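Local coordinates for protein toluene, o-xylene monooxygenase oxygenase subunit (Pseudomonas stutzeri, PDB 2INC) that forms part of the oxygenase component of a toluene/o-xylene monooxygenase, probably as a helical subunit that assembles with the partner chain that hydroxylates the aromatic substrate, at residues S9-N14 and V24-H29; S88-L93 and A247-R252; V133-I138 and T213-V218. All blocks are in the same frame, centred on the assembly; numbering follows the deposited sequence.

Contact 1: residues S9-N14 and V24-H29; sequences SHLAGN and VSTNLH
The imidazole of His10 overlaps Asn27, whose CB lies 4.0 Å from the ring centroid and 28° off the ring normal, a CH-pi contact over one face. The two side chains run past each other in opposite directions. Asn27 CG comes to 3.6 Å from His10 ND1, and the amide is tilted 30° from the ring. Leu11 CG covers the other face of the imidazole, toward its rim, while Leu11 CD2 reaches Thr26 OG1 at 4.0 Å. Thr26 meets the ring differently, at its edge: OG1 lies in the ring plane, 2.9 Å from His10 CE1, close enough to suggest a C-H to oxygen contact. That hydroxyl is hydrogen-bonded to Glu22 O in the preceding helix 20-25, a grip permitted by the first torsion of Thr26 (54°), which sets OG1 between the backbone N and the carbonyl carbon.

The contact folds the N-terminal arm back onto the exit of helix 20-25, at the periphery of a mainly helical chain. Thr26 is the first residue beyond the helix, and Asn27 has positive phi, so the backbone turns as it leaves. A water also joins the two sides: it donates to Thr26 O at 2.9 Å and is hydrogen-bonded to His10 NE2 at 3.2 Å. Thr26 O has a second partner, a polar side chain on the chain of another protein, and a ring-bearing polar side chain of that protein stacks on His10. Buried against Asn27, His10 ND1 has no polar partner in the model.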
loop_
_atom_site.group_PDB
_atom_site.type_symbol
_atom_site.label_atom_id
_atom_site.label_comp_id
_atom_site.label_asym_id
_atom_site.label_seq_id
_atom_site.Cartn_x
_atom_site.Cartn_y
_atom_site.Cartn_z
ATOM N N SER B 9 -18.993 1.170 21.637
ATOM C CA SER B 9 -19.753 1.216 22.923
ATOM C C SER B 9 -19.239 0.250 24.016
ATOM O O SER B 9 -19.204 0.630 25.179
ATOM C CB SER B 9 -21.252 1.074 22.695
ATOM O OG SER B 9 -21.505 -0.079 21.893
ATOM N N HIS B 10 -18.779 -0.952 23.647
ATOM C CA HIS B 10 -18.304 -1.917 24.636
ATOM C C HIS B 10 -16.936 -1.580 25.214
ATOM O O HIS B 10 -16.532 -2.175 26.221
ATOM C CB HIS B 10 -18.335 -3.383 24.110
ATOM C CG HIS B 10 -17.375 -3.656 22.986
ATOM N ND1 HIS B 10 -16.175 -4.319 23.161
ATOM C CD2 HIS B 10 -17.463 -3.382 21.661
ATOM C CE1 HIS B 10 -15.542 -4.397 22.000
ATOM N NE2 HIS B 10 -16.308 -3.851 21.069
ATOM N N LEU B 11 -16.227 -0.643 24.584
ATOM C CA LEU B 11 -14.931 -0.175 25.064
ATOM C C LEU B 11 -14.987 1.243 25.621
ATOM O O LEU B 11 -13.965 1.783 26.057
ATOM C CB LEU B 11 -13.890 -0.202 23.935
ATOM C CG LEU B 11 -13.661 -1.556 23.251
ATOM C CD1 LEU B 11 -12.788 -1.381 22.061
ATOM C CD2 LEU B 11 -13.052 -2.539 24.231
ATOM N N ALA B 12 -16.154 1.865 25.569
ATOM C CA ALA B 12 -16.259 3.261 25.997
ATOM C C ALA B 12 -15.951 3.329 27.498
ATOM O O ALA B 12 -16.440 2.505 28.257
ATOM C CB ALA B 12 -17.656 3.827 25.669
ATOM N N GLY B 13 -15.126 4.280 27.925
ATOM C CA GLY B 13 -14.594 4.247 29.308
ATOM C C GLY B 13 -13.513 3.169 29.495
ATOM O O GLY B 13 -13.688 2.213 30.261
ATOM N N ASN B 14 -12.392 3.341 28.783
ATOM C CA ASN B 14 -11.190 2.499 28.897
ATOM C C ASN B 14 -9.967 3.336 29.324
ATOM O O ASN B 14 -8.819 2.845 29.309
ATOM C CB ASN B 14 -10.890 1.813 27.547
ATOM C CG ASN B 14 -11.367 0.369 27.490
ATOM O OD1 ASN B 14 -12.305 -0.030 28.200
ATOM N ND2 ASN B 14 -10.714 -0.432 26.640
ATOM N N VAL B 24 -10.362 -4.636 16.892
ATOM C CA VAL B 24 -10.760 -5.697 15.926
ATOM C C VAL B 24 -10.922 -7.082 16.516
ATOM O O VAL B 24 -11.312 -8.012 15.769
ATOM C CB VAL B 24 -9.761 -5.792 14.751
ATOM C CG1 VAL B 24 -9.553 -4.409 14.086
ATOM C CG2 VAL B 24 -8.383 -6.298 15.250
ATOM N N SER B 25 -10.665 -7.239 17.822
ATOM C CA SER B 25 -10.575 -8.581 18.456
ATOM C C SER B 25 -11.573 -8.879 19.546
ATOM O O SER B 25 -11.751 -10.065 19.903
ATOM C CB SER B 25 -9.181 -8.849 19.038
ATOM O OG SER B 25 -8.209 -8.476 18.088
ATOM N N THR B 26 -12.170 -7.834 20.134
ATOM C CA THR B 26 -12.896 -8.036 21.376
ATOM C C THR B 26 -14.407 -8.202 21.203
ATOM O O THR B 26 -15.035 -7.515 20.386
ATOM C CB THR B 26 -12.617 -6.887 22.391
ATOM O OG1 THR B 26 -12.905 -5.633 21.759
ATOM C CG2 THR B 26 -11.152 -6.877 22.751
ATOM N N ASN B 27 -14.970 -9.110 21.997
ATOM C CA ASN B 27 -16.405 -9.191 22.197
ATOM C C ASN B 27 -17.085 -9.485 20.918
ATOM O O ASN B 27 -18.152 -8.877 20.642
ATOM C CB ASN B 27 -16.959 -7.886 22.796
ATOM C CG ASN B 27 -16.548 -7.719 24.248
ATOM O OD1 ASN B 27 -17.383 -7.622 25.132
ATOM N ND2 ASN B 27 -15.263 -7.741 24.497
ATOM N N LEU B 28 -16.533 -10.449 20.142
ATOM C CA LEU B 28 -17.089 -10.731 18.804
ATOM C C LEU B 28 -17.989 -11.959 18.711
ATOM O O LEU B 28 -18.763 -12.054 17.763
ATOM C CB LEU B 28 -15.940 -10.879 17.735
ATOM C CG LEU B 28 -14.970 -9.680 17.712
ATOM C CD1 LEU B 28 -13.852 -9.907 16.811
ATOM C CD2 LEU B 28 -15.725 -8.395 17.331
ATOM N N HIS B 29 -17.874 -12.923 19.641
ATOM C CA HIS B 29 -18.754 -14.086 19.602
ATOM C C HIS B 29 -20.102 -13.621 20.098
ATOM O O HIS B 29 -20.181 -12.875 21.087
ATOM C CB HIS B 29 -18.263 -15.228 20.479
ATOM C CG HIS B 29 -17.030 -15.885 19.942
ATOM N ND1 HIS B 29 -16.147 -16.595 20.727
ATOM C CD2 HIS B 29 -16.562 -15.969 18.678
ATOM C CE1 HIS B 29 -15.162 -17.046 19.978
ATOM N NE2 HIS B 29 -15.398 -16.698 18.725
HETATM O O HOH W 1 -14.288 -5.125 18.865
#

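Contact 2: residues S88-L93 and A247-R252; sequences SYVQGL and AQAQKR
Helical segments 88-93 and 247-252 run in roughly opposite directions and come nearest at Val90 and Ala249, whose CA atoms are 7.5 Å apart. They belong to two long helices of the ferritin-like bundle expected of the hydroxylase family, helix 76-99 and helix 241-268, which pack directly although more than 150 residues separate the segments in the chain. The spacing is short because a methyl group stands at the closest point. Ala249 CB points at the other helix and is met by two side chains from successive positions there. Val90 touches it with one branch, CG2, at 3.9 Å. That branch lies beside the backbone N and anti to the carbonyl carbon, while CG1 is anti to the N (chi1 170°). Tyr89 approaches with the rim of its ring: CE2 is 4.2 Å from Ala249 CB, and the methyl lies near the ring plane, at the edge and not over a face. Tyr89 has its CG swung nearly opposite its own backbone N (chi1 169°), which carries the ring toward the partner helix.

No hydrogen bond crosses between the segments; all three touching residues are buried and the contact is apolar. Its surroundings extend it: Val90 also packs on Arg157 and His161 of helix 142-172 and on Leu246, and Tyr89 on Leu245. On the flank, Tyr89 touches Gln96 of the second subunit, another copy of this protein, and Gln248 NE2 is hydrogen-bonded to Gln96 O of that subunit. Within segment 247-252 the backbone N of Arg252 is shared weakly between two carbonyls, Gln248 O at 3.4 Å and Ala249 O at 3.3 Å.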
loop_
_atom_site.group_PDB
_atom_site.type_symbol
_atom_site.label_atom_id
_atom_site.label_comp_id
_atom_site.label_asym_id
_atom_site.label_seq_id
_atom_site.Cartn_x
_atom_site.Cartn_y
_atom_site.Cartn_z
ATOM N N SER B 88 10.750 -15.521 5.298
ATOM C CA SER B 88 11.865 -15.078 4.429
ATOM C C SER B 88 13.127 -15.703 4.981
ATOM O O SER B 88 14.014 -16.067 4.239
ATOM C CB SER B 88 12.015 -13.560 4.464
ATOM O OG SER B 88 10.910 -12.948 3.815
ATOM N N TYR B 89 13.223 -15.786 6.306
ATOM C CA TYR B 89 14.365 -16.429 6.917
ATOM C C TYR B 89 14.436 -17.946 6.633
ATOM O O TYR B 89 15.449 -18.457 6.146
ATOM C CB TYR B 89 14.386 -16.124 8.410
ATOM C CG TYR B 89 15.367 -16.946 9.201
ATOM C CD1 TYR B 89 16.754 -16.825 8.996
ATOM C CD2 TYR B 89 14.933 -17.822 10.168
ATOM C CE1 TYR B 89 17.652 -17.601 9.711
ATOM C CE2 TYR B 89 15.822 -18.614 10.871
ATOM C CZ TYR B 89 17.191 -18.478 10.641
ATOM O OH TYR B 89 18.099 -19.205 11.365
ATOM N N VAL B 90 13.386 -18.672 6.941
ATOM C CA VAL B 90 13.390 -20.114 6.707
ATOM C C VAL B 90 13.539 -20.446 5.246
ATOM O O VAL B 90 14.320 -21.334 4.887
ATOM C CB VAL B 90 12.111 -20.778 7.312
ATOM C CG1 VAL B 90 12.004 -22.232 6.855
ATOM C CG2 VAL B 90 12.187 -20.682 8.792
ATOM N N GLN B 91 12.845 -19.729 4.381
ATOM C CA GLN B 91 12.934 -20.053 2.969
ATOM C C GLN B 91 14.330 -19.683 2.430
ATOM O O GLN B 91 14.859 -20.395 1.592
ATOM C CB GLN B 91 11.746 -19.507 2.135
ATOM C CG GLN B 91 10.319 -19.787 2.800
ATOM C CD GLN B 91 9.797 -21.279 2.776
ATOM O OE1 GLN B 91 9.835 -21.958 1.742
ATOM N NE2 GLN B 91 9.297 -21.767 3.924
ATOM N N GLY B 92 14.965 -18.652 2.993
ATOM C CA GLY B 92 16.327 -18.397 2.650
ATOM C C GLY B 92 17.233 -19.548 3.038
ATOM O O GLY B 92 18.086 -19.938 2.239
ATOM N N LEU B 93 17.098 -20.049 4.277
ATOM C CA LEU B 93 17.864 -21.221 4.730
ATOM C C LEU B 93 17.698 -22.365 3.800
ATOM O O LEU B 93 18.684 -22.977 3.404
ATOM C CB LEU B 93 17.430 -21.737 6.089
ATOM C CG LEU B 93 18.013 -20.941 7.245
ATOM C CD1 LEU B 93 17.437 -21.420 8.611
ATOM C CD2 LEU B 93 19.561 -21.034 7.187
ATOM N N ALA B 247 14.347 -26.030 13.591
ATOM C CA ALA B 247 13.673 -26.343 14.829
ATOM C C ALA B 247 13.707 -25.137 15.765
ATOM O O ALA B 247 12.738 -24.818 16.480
ATOM C CB ALA B 247 14.333 -27.618 15.485
ATOM N N GLN B 248 14.831 -24.436 15.775
ATOM C CA GLN B 248 14.905 -23.213 16.607
ATOM C C GLN B 248 13.919 -22.140 16.079
ATOM O O GLN B 248 13.306 -21.421 16.880
ATOM C CB GLN B 248 16.342 -22.686 16.593
ATOM C CG GLN B 248 16.550 -21.423 17.422
ATOM C CD GLN B 248 18.001 -20.996 17.396
ATOM O OE1 GLN B 248 18.841 -21.727 16.874
ATOM N NE2 GLN B 248 18.306 -19.819 17.955
ATOM N N ALA B 249 13.781 -22.038 14.730
ATOM C CA ALA B 249 12.847 -21.090 14.100
ATOM C C ALA B 249 11.410 -21.423 14.518
ATOM O O ALA B 249 10.617 -20.553 14.811
ATOM C CB ALA B 249 12.962 -21.150 12.622
ATOM N N GLN B 250 11.083 -22.696 14.531
ATOM C CA GLN B 250 9.736 -23.154 14.908
ATOM C C GLN B 250 9.482 -22.945 16.385
ATOM O O GLN B 250 8.370 -22.615 16.795
ATOM C CB GLN B 250 9.551 -24.623 14.505
ATOM C CG GLN B 250 9.619 -24.828 13.014
ATOM C CD GLN B 250 9.669 -26.314 12.584
ATOM O OE1 GLN B 250 10.116 -27.161 13.339
ATOM N NE2 GLN B 250 9.264 -26.606 11.349
ATOM N N LYS B 251 10.499 -23.124 17.199
ATOM C CA LYS B 251 10.364 -22.911 18.625
ATOM C C LYS B 251 9.935 -21.474 18.959
ATOM O O LYS B 251 9.365 -21.241 20.003
ATOM C CB LYS B 251 11.684 -23.254 19.331
ATOM C CG LYS B 251 11.544 -23.422 20.832
ATOM C CD LYS B 251 11.472 -24.885 21.213
ATOM C CE LYS B 251 10.990 -25.057 22.652
ATOM N NZ LYS B 251 12.115 -25.222 23.625
ATOM N N ARG B 252 10.258 -20.506 18.103
ATOM C CA ARG B 252 9.826 -19.124 18.317
ATOM C C ARG B 252 8.282 -19.057 18.309
ATOM O O ARG B 252 7.682 -18.310 19.090
ATOM C CB ARG B 252 10.359 -18.226 17.215
ATOM C CG ARG B 252 11.903 -18.020 17.265
ATOM C CD ARG B 252 12.424 -17.180 16.055
ATOM N NE ARG B 252 12.040 -15.763 16.117
ATOM C CZ ARG B 252 12.777 -14.806 16.699
ATOM N NH1 ARG B 252 13.929 -15.079 17.308
ATOM N NH2 ARG B 252 12.354 -13.558 16.680
#

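Contact 3: residues V133-I138 and T213-V218; sequences VYIHQI and TAINLV
Apolar packing joins Ile135 to Ile215, and one methyl does the touching. Ile135 CD1 lies 3.8 Å from Ile215 CB and 4.1 Å from Ile215 CG1, so it rests against the base of the partner side chain. The two side chains lie alongside, each pointing toward the other's helix. Ile135 is extended beyond CG1 (chi2 168°), sending CD1 across the gap, whereas Ile215 is bent at the same bond (chi2 -62°). The CA atoms of Ile135 and Ile215 are 8.8 Å apart, and the extended chain of Ile135 spans that distance.

The same CD1 also lies 4.2 Å from Asn216 OD1, a plain van der Waals neighbour. The opposite arm of that amide has polar work: Asn216 ND2 is hydrogen-bonded to Ser261 OG of helix 241-268 and to Glu151 OE1 of helix 142-172. This places the contact inside the helical bundle, ferritin-like as expected for the family, where helix 121-138 packs on helix 208-237, and Ile135 touches Ala211 of the latter too.

Backbone bonding is irregular on both sides. In helix 208-237 a wider pi-type turn spans 213-218: Thr213 O accepts Leu217 N at 2.9 Å and, weakly, Val218 N at 3.0 Å. Helix 121-138 narrows where it ends, with Ile138 N bonded to Ile135 O at 3.2 Å, a three-residue step. Tyr134 O, one residue earlier, takes only weak bonds, from Gln137 N and from Ile138 N.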
loop_
_atom_site.group_PDB
_atom_site.type_symbol
_atom_site.label_atom_id
_atom_site.label_comp_id
_atom_site.label_asym_id
_atom_site.label_seq_id
_atom_site.Cartn_x
_atom_site.Cartn_y
_atom_site.Cartn_z
ATOM N N VAL B 133 -7.307 -25.952 16.230
ATOM C CA VAL B 133 -8.419 -25.381 15.489
ATOM C C VAL B 133 -9.736 -25.856 16.143
ATOM O O VAL B 133 -10.783 -25.225 15.975
ATOM C CB VAL B 133 -8.364 -25.737 13.955
ATOM C CG1 VAL B 133 -8.948 -27.040 13.694
ATOM C CG2 VAL B 133 -8.969 -24.598 13.082
ATOM N N TYR B 134 -9.675 -26.957 16.890
ATOM C CA TYR B 134 -10.831 -27.279 17.748
ATOM C C TYR B 134 -10.961 -26.283 18.892
ATOM O O TYR B 134 -12.072 -25.751 19.121
ATOM C CB TYR B 134 -10.885 -28.741 18.196
ATOM C CG TYR B 134 -12.087 -28.929 19.082
ATOM C CD1 TYR B 134 -11.939 -28.999 20.491
ATOM C CD2 TYR B 134 -13.365 -28.893 18.551
ATOM C CE1 TYR B 134 -13.068 -29.121 21.314
ATOM C CE2 TYR B 134 -14.524 -29.003 19.400
ATOM C CZ TYR B 134 -14.329 -29.113 20.756
ATOM O OH TYR B 134 -15.465 -29.205 21.569
ATOM N N ILE B 135 -9.862 -25.922 19.540
ATOM C CA ILE B 135 -9.947 -24.859 20.604
ATOM C C ILE B 135 -10.587 -23.581 20.049
ATOM O O ILE B 135 -11.469 -22.970 20.685
ATOM C CB ILE B 135 -8.566 -24.604 21.241
ATOM C CG1 ILE B 135 -8.133 -25.914 21.915
ATOM C CG2 ILE B 135 -8.543 -23.361 22.234
ATOM C CD1 ILE B 135 -6.645 -26.063 22.395
ATOM N N HIS B 136 -10.134 -23.167 18.871
ATOM C CA HIS B 136 -10.710 -22.011 18.177
ATOM C C HIS B 136 -12.215 -21.989 18.289
ATOM O O HIS B 136 -12.791 -20.982 18.685
ATOM C CB HIS B 136 -10.282 -22.047 16.695
ATOM C CG HIS B 136 -11.007 -21.070 15.828
ATOM N ND1 HIS B 136 -10.358 -20.075 15.137
ATOM C CD2 HIS B 136 -12.325 -20.916 15.563
ATOM C CE1 HIS B 136 -11.246 -19.375 14.448
ATOM N NE2 HIS B 136 -12.447 -19.861 14.699
ATOM N N GLN B 137 -12.866 -23.077 17.875
ATOM C CA GLN B 137 -14.293 -23.045 17.607
ATOM C C GLN B 137 -15.146 -23.242 18.891
ATOM O O GLN B 137 -16.354 -22.981 18.885
ATOM C CB GLN B 137 -14.640 -24.063 16.508
ATOM C CG GLN B 137 -14.480 -25.491 16.902
ATOM C CD GLN B 137 -14.350 -26.402 15.679
ATOM O OE1 GLN B 137 -13.261 -26.573 15.077
ATOM N NE2 GLN B 137 -15.410 -26.981 15.324
ATOM N N ILE B 138 -14.537 -23.663 19.995
ATOM C CA ILE B 138 -15.312 -23.873 21.249
ATOM C C ILE B 138 -14.900 -22.882 22.371
ATOM O O ILE B 138 -15.569 -22.832 23.415
ATOM C CB ILE B 138 -15.137 -25.352 21.687
ATOM C CG1 ILE B 138 -16.211 -25.883 22.662
ATOM C CG2 ILE B 138 -13.712 -25.585 22.216
ATOM C CD1 ILE B 138 -17.677 -25.875 22.124
ATOM N N THR B 213 -6.081 -27.435 28.073
ATOM C CA THR B 213 -5.081 -28.062 28.941
ATOM C C THR B 213 -4.403 -29.203 28.212
ATOM O O THR B 213 -3.171 -29.270 28.118
ATOM C CB THR B 213 -5.748 -28.529 30.250
ATOM O OG1 THR B 213 -6.377 -27.394 30.865
ATOM C CG2 THR B 213 -4.707 -29.143 31.197
ATOM N N ALA B 214 -5.183 -30.103 27.636
ATOM C CA ALA B 214 -4.584 -31.241 27.017
ATOM C C ALA B 214 -3.670 -30.853 25.870
ATOM O O ALA B 214 -2.554 -31.393 25.766
ATOM C CB ALA B 214 -5.657 -32.294 26.603
ATOM N N ILE B 215 -4.093 -29.908 25.026
ATOM C CA ILE B 215 -3.288 -29.563 23.829
ATOM C C ILE B 215 -2.188 -28.559 24.171
ATOM O O ILE B 215 -1.032 -28.759 23.827
ATOM C CB ILE B 215 -4.169 -28.934 22.729
ATOM C CG1 ILE B 215 -5.245 -29.901 22.276
ATOM C CG2 ILE B 215 -3.299 -28.483 21.559
ATOM C CD1 ILE B 215 -4.667 -31.151 21.682
ATOM N N ASN B 216 -2.545 -27.486 24.848
ATOM C CA ASN B 216 -1.589 -26.392 24.971
ATOM C C ASN B 216 -0.751 -26.551 26.200
ATOM O O ASN B 216 0.416 -26.068 26.243
ATOM C CB ASN B 216 -2.283 -25.031 25.025
ATOM C CG ASN B 216 -2.406 -24.377 23.621
ATOM O OD1 ASN B 216 -2.526 -25.074 22.633
ATOM N ND2 ASN B 216 -2.380 -23.052 23.562
ATOM N N LEU B 217 -1.333 -27.144 27.245
ATOM C CA LEU B 217 -0.564 -27.147 28.506
ATOM C C LEU B 217 0.236 -28.411 28.670
ATOM O O LEU B 217 1.253 -28.401 29.366
ATOM C CB LEU B 217 -1.445 -26.867 29.742
ATOM C CG LEU B 217 -2.174 -25.517 29.800
ATOM C CD1 LEU B 217 -2.865 -25.310 31.140
ATOM C CD2 LEU B 217 -1.271 -24.426 29.494
ATOM N N VAL B 218 -0.197 -29.485 28.011
ATOM C CA VAL B 218 0.421 -30.785 28.225
ATOM C C VAL B 218 1.053 -31.315 26.951
ATOM O O VAL B 218 2.258 -31.544 26.918
ATOM C CB VAL B 218 -0.580 -31.838 28.811
ATOM C CG1 VAL B 218 0.082 -33.227 28.913
ATOM C CG2 VAL B 218 -1.096 -31.352 30.208
#

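Contact 2 and contact 3 both pack helices of one bundle, with centres 24 Å apart; contact 3 lies within the mostly helical length of chain that contact 2 closes, and helices 208-237 and 241-268, one from each, follow each other in the chain. Contact 1 comes first in sequence and sits farther out, its centre 35 Å from that of contact 2 but only about 5 Å from contact 3 at the nearest atoms. Helix 142-172 links all three: Ser142 OG binds the backbone of 24-29, Thr145 OG1 binds His136 O, and His161 touches Val90. Contacts 1 and 3 also border another protein's chain, contact 2 chiefly the second copy of this subunit, with Gln91 also reaching a chain of another protein.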